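Local coordinates for protein TIR domain-containing adapter molecule 1 (Homo sapiens, PDB 4BSX) that acts as a Toll-like receptor signalling adaptor that induces interferon-beta, and has an N-terminal helical domain resembling IFIT proteins, at residues L102-A107 and S115-A120; D94-V99 and R126-R131; E59-L64 and A81-T86. The protein carries 2 engineered substitutions. One frame throughout, in Å; residues are numbered along the deposited sequence.

Contact 1: residues L102-A107 and S115-A120. Engineered in segment 115-120: M116 (natural residue Leu).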
loop_
_atom_site.group_PDB
_atom_site.type_symbol
_atom_site.label_atom_id
_atom_site.label_comp_id
_atom_site.label_asym_id
_atom_site.label_seq_id
_atom_site.Cartn_x
_atom_site.Cartn_y
_atom_site.Cartn_z
ATOM N N LEU A 102 -1.876 -1.739 2.822
ATOM C CA LEU A 102 -0.527 -2.218 2.798
ATOM C C LEU A 102 -0.089 -2.757 4.165
ATOM O O LEU A 102 0.454 -3.847 4.257
ATOM C CB LEU A 102 0.404 -1.121 2.317
ATOM C CG LEU A 102 0.207 -0.687 0.859
ATOM C CD1 LEU A 102 1.252 0.369 0.546
ATOM C CD2 LEU A 102 0.280 -1.862 -0.139
ATOM N N TYR A 103 -0.348 -2.023 5.233
ATOM C CA TYR A 103 0.104 -2.487 6.526
ATOM C C TYR A 103 -0.670 -3.687 6.979
ATOM O O TYR A 103 -0.154 -4.510 7.768
ATOM C CB TYR A 103 0.073 -1.394 7.564
ATOM C CG TYR A 103 1.410 -0.675 7.663
ATOM C CD1 TYR A 103 1.788 0.227 6.692
ATOM C CD2 TYR A 103 2.294 -0.933 8.689
ATOM C CE1 TYR A 103 2.971 0.872 6.743
ATOM C CE2 TYR A 103 3.513 -0.275 8.750
ATOM C CZ TYR A 103 3.840 0.629 7.770
ATOM O OH TYR A 103 5.036 1.312 7.787
ATOM N N HIS A 104 -1.903 -3.817 6.487
ATOM C CA HIS A 104 -2.645 -4.986 6.835
ATOM C C HIS A 104 -1.950 -6.241 6.266
ATOM O O HIS A 104 -1.762 -7.215 6.978
ATOM C CB HIS A 104 -4.066 -4.900 6.327
ATOM C CG HIS A 104 -4.772 -6.198 6.389
ATOM N ND1 HIS A 104 -5.048 -6.829 7.584
ATOM C CD2 HIS A 104 -5.217 -7.019 5.409
ATOM C CE1 HIS A 104 -5.669 -7.969 7.337
ATOM N NE2 HIS A 104 -5.780 -8.112 6.025
ATOM N N LEU A 105 -1.589 -6.205 4.983
ATOM C CA LEU A 105 -0.883 -7.311 4.340
ATOM C C LEU A 105 0.459 -7.550 5.027
ATOM O O LEU A 105 0.813 -8.711 5.319
ATOM C CB LEU A 105 -0.704 -7.084 2.819
ATOM C CG LEU A 105 -2.044 -6.757 2.112
ATOM C CD1 LEU A 105 -1.897 -6.313 0.622
ATOM C CD2 LEU A 105 -2.982 -7.907 2.232
ATOM N N LEU A 106 1.196 -6.480 5.319
ATOM C CA LEU A 106 2.487 -6.657 5.968
ATOM C C LEU A 106 2.360 -7.380 7.333
ATOM O O LEU A 106 3.153 -8.286 7.646
ATOM C CB LEU A 106 3.201 -5.331 6.119
ATOM C CG LEU A 106 3.645 -4.646 4.828
ATOM C CD1 LEU A 106 4.216 -3.279 5.167
ATOM C CD2 LEU A 106 4.661 -5.483 4.085
ATOM N N ALA A 107 1.366 -6.994 8.140
ATOM C CA ALA A 107 1.151 -7.647 9.436
ATOM C C ALA A 107 0.686 -9.099 9.323
ATOM O O ALA A 107 1.032 -9.928 10.168
ATOM C CB ALA A 107 0.155 -6.870 10.255
ATOM N N SER A 115 -0.074 -3.914 15.670
ATOM C CA SER A 115 -0.346 -2.616 16.226
ATOM C C SER A 115 -0.054 -1.543 15.175
ATOM O O SER A 115 -0.615 -0.453 15.235
ATOM C CB SER A 115 0.510 -2.377 17.475
ATOM O OG SER A 115 1.824 -2.004 17.133
HETATM N N MSE A 116 0.825 -1.842 14.216
HETATM C CA MSE A 116 1.164 -0.857 13.179
HETATM C C MSE A 116 0.035 -0.770 12.156
HETATM O O MSE A 116 -0.269 0.306 11.658
HETATM C CB MSE A 116 2.494 -1.165 12.478
HETATM C CG MSE A 116 3.786 -0.695 13.206
HETATM SE SE MSE A 116 3.779 1.195 13.850
HETATM C CE MSE A 116 3.022 0.959 15.664
ATOM N N ARG A 117 -0.607 -1.896 11.871
ATOM C CA ARG A 117 -1.816 -1.870 11.061
ATOM C C ARG A 117 -2.907 -1.022 11.700
ATOM O O ARG A 117 -3.643 -0.338 10.997
ATOM C CB ARG A 117 -2.361 -3.271 10.889
ATOM C CG ARG A 117 -3.689 -3.314 10.132
ATOM C CD ARG A 117 -4.361 -4.648 10.318
ATOM N NE ARG A 117 -4.549 -4.885 11.737
ATOM C CZ ARG A 117 -4.509 -6.075 12.318
ATOM N NH1 ARG A 117 -4.312 -7.176 11.593
ATOM N NH2 ARG A 117 -4.672 -6.152 13.635
ATOM N N ASP A 118 -3.033 -1.121 13.026
ATOM C CA ASP A 118 -4.115 -0.475 13.770
ATOM C C ASP A 118 -3.943 1.024 13.688
ATOM O O ASP A 118 -4.883 1.779 13.396
ATOM C CB ASP A 118 -4.068 -0.891 15.252
ATOM C CG ASP A 118 -4.558 -2.317 15.493
ATOM O OD1 ASP A 118 -5.118 -2.948 14.568
ATOM O OD2 ASP A 118 -4.419 -2.796 16.631
ATOM N N VAL A 119 -2.731 1.456 13.980
ATOM C CA VAL A 119 -2.380 2.866 13.902
ATOM C C VAL A 119 -2.683 3.397 12.499
ATOM O O VAL A 119 -3.277 4.465 12.366
ATOM C CB VAL A 119 -0.901 3.083 14.234
ATOM C CG1 VAL A 119 -0.468 4.516 13.916
ATOM C CG2 VAL A 119 -0.650 2.753 15.688
ATOM N N ALA A 120 -2.311 2.654 11.454
ATOM C CA ALA A 120 -2.624 3.063 10.065
ATOM C C ALA A 120 -4.153 3.199 9.758
ATOM O O ALA A 120 -4.579 4.188 9.139
ATOM C CB ALA A 120 -1.910 2.121 9.045
#

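Contact 2: residues D94-V99 and R126-R131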
loop_
_atom_site.group_PDB
_atom_site.type_symbol
_atom_site.label_atom_id
_atom_site.label_comp_id
_atom_site.label_asym_id
_atom_site.label_seq_id
_atom_site.Cartn_x
_atom_site.Cartn_y
_atom_site.Cartn_z
ATOM N N ASP A 94 -3.896 11.805 -0.869
ATOM C CA ASP A 94 -4.003 11.206 0.449
ATOM C C ASP A 94 -3.689 9.718 0.296
ATOM O O ASP A 94 -4.322 9.047 -0.504
ATOM C CB ASP A 94 -5.451 11.353 0.912
ATOM C CG ASP A 94 -5.703 10.716 2.241
ATOM O OD1 ASP A 94 -4.738 10.604 3.039
ATOM O OD2 ASP A 94 -6.878 10.352 2.478
ATOM N N VAL A 95 -2.693 9.223 1.033
ATOM C CA VAL A 95 -2.261 7.832 0.907
ATOM C C VAL A 95 -2.689 6.978 2.113
ATOM O O VAL A 95 -2.323 5.821 2.213
ATOM C CB VAL A 95 -0.705 7.710 0.679
ATOM C CG1 VAL A 95 -0.271 8.542 -0.518
ATOM C CG2 VAL A 95 0.102 8.023 1.976
ATOM N N SER A 96 -3.468 7.529 3.032
ATOM C CA SER A 96 -3.600 6.901 4.346
ATOM C C SER A 96 -4.340 5.547 4.281
ATOM O O SER A 96 -4.014 4.615 5.031
ATOM C CB SER A 96 -4.290 7.866 5.308
ATOM O OG SER A 96 -5.642 8.081 4.912
ATOM N N TRP A 97 -5.284 5.425 3.347
ATOM C CA TRP A 97 -6.136 4.243 3.237
ATOM C C TRP A 97 -5.311 3.136 2.576
ATOM O O TRP A 97 -5.274 2.003 3.021
ATOM C CB TRP A 97 -7.404 4.554 2.421
ATOM C CG TRP A 97 -8.521 3.511 2.542
ATOM C CD1 TRP A 97 -8.409 2.229 3.000
ATOM C CD2 TRP A 97 -9.909 3.694 2.213
ATOM N NE1 TRP A 97 -9.639 1.600 2.972
ATOM C CE2 TRP A 97 -10.574 2.478 2.490
ATOM C CE3 TRP A 97 -10.654 4.770 1.711
ATOM C CZ2 TRP A 97 -11.952 2.305 2.274
ATOM C CZ3 TRP A 97 -12.013 4.594 1.479
ATOM C CH2 TRP A 97 -12.650 3.377 1.775
ATOM N N ALA A 98 -4.661 3.502 1.485
ATOM C CA ALA A 98 -3.722 2.641 0.815
ATOM C C ALA A 98 -2.674 2.151 1.801
ATOM O O ALA A 98 -2.352 0.967 1.868
ATOM C CB ALA A 98 -3.063 3.408 -0.316
ATOM N N VAL A 99 -2.132 3.068 2.587
ATOM C CA VAL A 99 -1.127 2.689 3.572
ATOM C C VAL A 99 -1.709 1.692 4.596
ATOM O O VAL A 99 -1.081 0.664 4.864
ATOM C CB VAL A 99 -0.438 3.926 4.203
ATOM C CG1 VAL A 99 0.334 3.559 5.478
ATOM C CG2 VAL A 99 0.507 4.583 3.185
ATOM N N ARG A 126 -9.103 9.187 10.752
ATOM C CA ARG A 126 -8.892 10.604 11.029
ATOM C C ARG A 126 -8.830 11.417 9.757
ATOM O O ARG A 126 -9.518 12.399 9.622
ATOM C CB ARG A 126 -7.604 10.786 11.808
ATOM C CG ARG A 126 -7.469 12.118 12.523
ATOM C CD ARG A 126 -6.188 12.124 13.313
ATOM N NE ARG A 126 -6.055 10.847 14.010
ATOM C CZ ARG A 126 -4.901 10.289 14.343
ATOM N NH1 ARG A 126 -3.767 10.909 14.054
ATOM N NH2 ARG A 126 -4.889 9.113 14.963
ATOM N N THR A 127 -8.018 11.003 8.808
ATOM C CA THR A 127 -7.928 11.713 7.544
ATOM C C THR A 127 -9.304 11.856 6.830
ATOM O O THR A 127 -9.703 12.970 6.510
ATOM C CB THR A 127 -6.897 11.041 6.651
ATOM O OG1 THR A 127 -5.614 11.169 7.250
ATOM C CG2 THR A 127 -6.852 11.692 5.301
ATOM N N LEU A 128 -10.032 10.759 6.610
ATOM C CA LEU A 128 -11.322 10.832 5.925
ATOM C C LEU A 128 -12.360 11.695 6.711
ATOM O O LEU A 128 -13.175 12.376 6.130
ATOM C CB LEU A 128 -11.867 9.418 5.617
ATOM C CG LEU A 128 -11.422 8.816 4.269
ATOM C CD1 LEU A 128 -9.962 8.451 4.324
ATOM C CD2 LEU A 128 -12.272 7.638 3.842
ATOM N N SER A 129 -12.307 11.663 8.032
ATOM C CA SER A 129 -13.180 12.482 8.847
ATOM C C SER A 129 -12.965 13.961 8.667
ATOM O O SER A 129 -13.921 14.744 8.622
ATOM C CB SER A 129 -12.964 12.149 10.319
ATOM O OG SER A 129 -13.537 10.880 10.569
ATOM N N SER A 130 -11.700 14.343 8.596
ATOM C CA SER A 130 -11.332 15.711 8.589
ATOM C C SER A 130 -11.865 16.371 7.328
ATOM O O SER A 130 -11.935 17.607 7.237
ATOM C CB SER A 130 -9.786 15.849 8.663
ATOM O OG SER A 130 -9.174 15.528 7.406
ATOM N N ARG A 131 -12.208 15.570 6.327
ATOM C CA ARG A 131 -12.868 16.152 5.140
ATOM C C ARG A 131 -14.286 15.613 4.905
ATOM O O ARG A 131 -14.852 15.723 3.779
ATOM C CB ARG A 131 -12.035 15.946 3.890
ATOM C CG ARG A 131 -11.541 14.531 3.678
ATOM C CD ARG A 131 -10.932 14.432 2.307
ATOM N NE ARG A 131 -10.968 13.077 1.778
ATOM C CZ ARG A 131 -9.955 12.222 1.817
ATOM N NH1 ARG A 131 -8.779 12.570 2.353
ATOM N NH2 ARG A 131 -10.106 11.009 1.303
#

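Contact 3: residues E59-L64 and A81-T86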
loop_
_atom_site.group_PDB
_atom_site.type_symbol
_atom_site.label_atom_id
_atom_site.label_comp_id
_atom_site.label_asym_id
_atom_site.label_seq_id
_atom_site.Cartn_x
_atom_site.Cartn_y
_atom_site.Cartn_z
ATOM N N GLU A 59 9.631 -4.633 -14.529
ATOM C CA GLU A 59 8.384 -5.360 -14.301
ATOM C C GLU A 59 7.504 -4.507 -13.376
ATOM O O GLU A 59 6.307 -4.377 -13.591
ATOM C CB GLU A 59 8.668 -6.766 -13.754
ATOM C CG GLU A 59 7.425 -7.643 -13.423
ATOM C CD GLU A 59 7.793 -9.083 -12.922
ATOM O OE1 GLU A 59 8.951 -9.508 -13.110
ATOM O OE2 GLU A 59 6.941 -9.786 -12.330
ATOM N N ALA A 60 8.113 -3.880 -12.372
ATOM C CA ALA A 60 7.368 -3.013 -11.463
ATOM C C ALA A 60 6.605 -1.960 -12.237
ATOM O O ALA A 60 5.438 -1.715 -11.953
ATOM C CB ALA A 60 8.300 -2.346 -10.469
ATOM N N ARG A 61 7.262 -1.348 -13.212
ATOM C CA ARG A 61 6.665 -0.276 -14.032
ATOM C C ARG A 61 5.542 -0.811 -14.913
ATOM O O ARG A 61 4.576 -0.131 -15.147
ATOM C CB ARG A 61 7.714 0.414 -14.921
ATOM C CG ARG A 61 8.711 1.285 -14.164
ATOM C CD ARG A 61 9.710 2.015 -15.101
ATOM N NE ARG A 61 11.076 1.858 -14.614
ATOM C CZ ARG A 61 11.966 2.829 -14.446
ATOM N NH1 ARG A 61 11.680 4.086 -14.750
ATOM N NH2 ARG A 61 13.170 2.532 -13.979
ATOM N N ILE A 62 5.651 -2.048 -15.379
ATOM C CA ILE A 62 4.549 -2.644 -16.138
ATOM C C ILE A 62 3.329 -2.873 -15.241
ATOM O O ILE A 62 2.217 -2.601 -15.619
ATOM C CB ILE A 62 5.001 -3.936 -16.834
ATOM C CG1 ILE A 62 5.861 -3.567 -18.045
ATOM C CG2 ILE A 62 3.799 -4.782 -17.256
ATOM C CD1 ILE A 62 6.739 -4.670 -18.500
ATOM N N SER A 63 3.574 -3.332 -14.027
ATOM C CA SER A 63 2.524 -3.506 -13.051
ATOM C C SER A 63 1.889 -2.173 -12.634
ATOM O O SER A 63 0.677 -2.099 -12.360
ATOM C CB SER A 63 3.088 -4.193 -11.809
ATOM O OG SER A 63 3.649 -5.462 -12.139
ATOM N N LEU A 64 2.684 -1.115 -12.535
ATOM C CA LEU A 64 2.103 0.135 -12.055
ATOM C C LEU A 64 1.319 0.756 -13.180
ATOM O O LEU A 64 0.320 1.415 -12.954
ATOM C CB LEU A 64 3.175 1.092 -11.538
ATOM C CG LEU A 64 3.776 0.599 -10.211
ATOM C CD1 LEU A 64 5.138 1.208 -10.017
ATOM C CD2 LEU A 64 2.856 0.909 -9.041
ATOM N N ALA A 81 9.305 4.632 -8.782
ATOM C CA ALA A 81 9.619 3.843 -9.984
ATOM C C ALA A 81 10.226 4.702 -11.075
ATOM O O ALA A 81 10.619 4.177 -12.112
ATOM C CB ALA A 81 8.374 3.218 -10.529
ATOM N N GLY A 82 10.221 6.028 -10.890
ATOM C CA GLY A 82 10.950 6.916 -11.782
ATOM C C GLY A 82 10.253 7.187 -13.098
ATOM O O GLY A 82 10.862 7.628 -14.068
ATOM N N VAL A 83 8.956 6.936 -13.139
ATOM C CA VAL A 83 8.196 7.135 -14.364
ATOM C C VAL A 83 7.690 8.572 -14.392
ATOM O O VAL A 83 6.993 9.008 -13.487
ATOM C CB VAL A 83 7.006 6.152 -14.438
ATOM C CG1 VAL A 83 6.168 6.440 -15.675
ATOM C CG2 VAL A 83 7.508 4.679 -14.405
ATOM N N ASP A 84 8.059 9.324 -15.418
ATOM C CA ASP A 84 7.727 10.726 -15.429
ATOM C C ASP A 84 6.273 10.824 -15.895
ATOM O O ASP A 84 5.825 10.004 -16.694
ATOM C CB ASP A 84 8.727 11.535 -16.282
ATOM C CG ASP A 84 9.838 12.267 -15.410
ATOM O OD1 ASP A 84 9.595 12.732 -14.242
ATOM O OD2 ASP A 84 10.974 12.390 -15.918
ATOM N N SER A 85 5.526 11.770 -15.329
ATOM C CA SER A 85 4.145 12.008 -15.719
ATOM C C SER A 85 4.048 12.485 -17.166
ATOM O O SER A 85 4.916 13.207 -17.673
ATOM C CB SER A 85 3.499 13.056 -14.805
ATOM O OG SER A 85 2.116 13.212 -15.107
ATOM N N THR A 86 2.968 12.078 -17.816
ATOM C CA THR A 86 2.697 12.480 -19.194
ATOM C C THR A 86 1.521 13.469 -19.273
ATOM O O THR A 86 1.064 13.833 -20.361
ATOM C CB THR A 86 2.426 11.241 -20.084
ATOM O OG1 THR A 86 1.891 11.657 -21.349
ATOM C CG2 THR A 86 1.450 10.276 -19.403
#

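Contact 1: residues L102-A107 and S115-A120
Y103 and H104 meet M116, R117 and A120 where helix 96-108 packs against helix 114-130 as an antiparallel helical hairpin, the pairing familiar from tetratricopeptide-like folds and consistent with the structural similarity of this domain to IFIT proteins. The short segments bear this out: their axes approach to 8.4 Å, with 170° between their directions, and Y103 CA lies 5.0 Å from R117 CA.

The apolar contacts lie around Y103. Its CB is 4.3 Å from A120 CB, a small group that suits so close a pass. The side chains of Y103 and M116, the latter an engineered selenomethionine in place of leucine, extend next to each other with the same heading; M116 CB sits 3.8 Å from Y103 CD2 in an oblique approach to the ring, and the chain beyond it bends away at chi2 and chi3. Residues of helix 11-19, among them A14 and I17, also pack on Y103.

The polar side chains run alongside each other without a hydrogen bond between them. R117 CG is anti to the backbone N (chi1 176°), lying 3.8 Å from H104 CA, while the guanidinium forms a salt bridge, long at 3.4 Å between R117 NH2 and D118 OD1, its NE and NH2 bonds both weak. H104 ND1 is buried with no polar partner in the model: 3.6 Å from it, at the imidazole edge and in the ring plane, is R117 CD.

Contact 2: residues D94-V99 and R126-R131
S96 and T127 mark the closest backbone approach, 7.2 Å between their CA atoms, followed by W97 and L128, whose CA atoms are 8.8 Å apart. The 94-99 segment enters its helix from a loop, with V95 at the N-cap position; the 126-131 segment is the last part of helix 114-130, reaching R131. Side chains therefore carry the contact.

In D94 the first torsion (chi1 177°, CG anti to the backbone N) carries CG to 3.4 Å from T127 CG2, and the two oxygens have different hydrogen-bond partners. OD2 accepts the one hydrogen bond across the contact, from R131 NH1 at 2.9 Å, nearly straight (N-H...O 167°) and part of a salt bridge. The oxygen lies close to the guanidinium plane, whereas the nitrogen stands well above the carboxylate plane, the two planes being 84° apart. R131 NH2 has a second acidic partner, D133. OD1 turns back to its own segment, taking a weak bond from S96 N in the manner of an Asx turn and another from S96 OG.

This is the open end of the helical hairpin formed by helices 96-108 and 114-130, where the first helix starts and the second finishes. T127 meets D94 tip to tip: its methyl CG2 is 3.1 Å from D94 OD2, while T127 OG1 bonds to E123 O. Beside this polar group, W97 and L128 are roughly perpendicular, L128 CD2 lying 3.9 Å from W97 CZ3. Helix 136-147 covers this apolar pair, with L139 touching both side chains and E142 OE2 accepting a bond from W97 NE1.

Contact 3: residues E59-L64 and A81-T86
R61 and L64 on helix 57-65 pack against A81, G82 and V83 in the loop that follows helix 71-79, a helix-to-loop contact toward the periphery of the domain, about 16 Å between its centre and that of the chain. It buries 194 Å² in all, with no hydrogen bond between the segments, so it rests on van der Waals contacts and on the approach of A81 O to the R61 guanidinium.

The geometry around R61 shows why no bond is assigned. A81 O lies over one face of the guanidinium, 2.8 Å from R61 NH1 and 3.0 Å from R61 CZ, and the N-H directions are poorly aimed at it. The oxygen thus sits against the flat cationic group, where the attraction is probably electrostatic. The other terminal nitrogen, R61 NH2, forms a salt bridge with E57, one turn earlier on the same helix.

The methylenes of R61 add carbon contacts with V83, beside the apolar pair of L64 and A81. R61 and V83 run past one another with opposite headings, V83 CG2 lying 3.5 Å from R61 CD. A81 CB comes 3.8 Å from L64 CD1; R61 CG, anti to its carbonyl carbon (chi1 -71°), is placed 4.1 Å from A81 CB, so the small alanine touches both helix side chains. An alanine at R61 would probably open a gap beside V83 CG2 and leave E57 without its charged mate.

G82 is where the chain departs from helical backbone angles, with a positive phi of 79°, and the turn carries V83 back toward the arginine. A backbone hydrogen bond between V83 and A77 ties the loop to helix 71-79. L64 also touches V76 and A77 of that helix and A48 of helix 43-53, placing the contact at the edge of a three-helix packing.

In the fold
Contacts 1 and 2 join the same two helices, 96-108 and 114-130, at points 14 Å apart between centres. Contact 1 is the partly buried closure near the hairpin turn, built from close backbones, alanines and an aromatic ring; contact 2 is a surface contact at the open end, where wider spacing is bridged by a salt bridge between D94 and R131, near the helix ends, and an indole-leucine pair. Contact 3, also partly buried, holds other elements, helix 57-65 and a loop, with centres about 24-25 Å from the other two and on the opposite side of the chain's centre from contact 1. Each contact involves an arginine, yet only in contact 2 does it bond across.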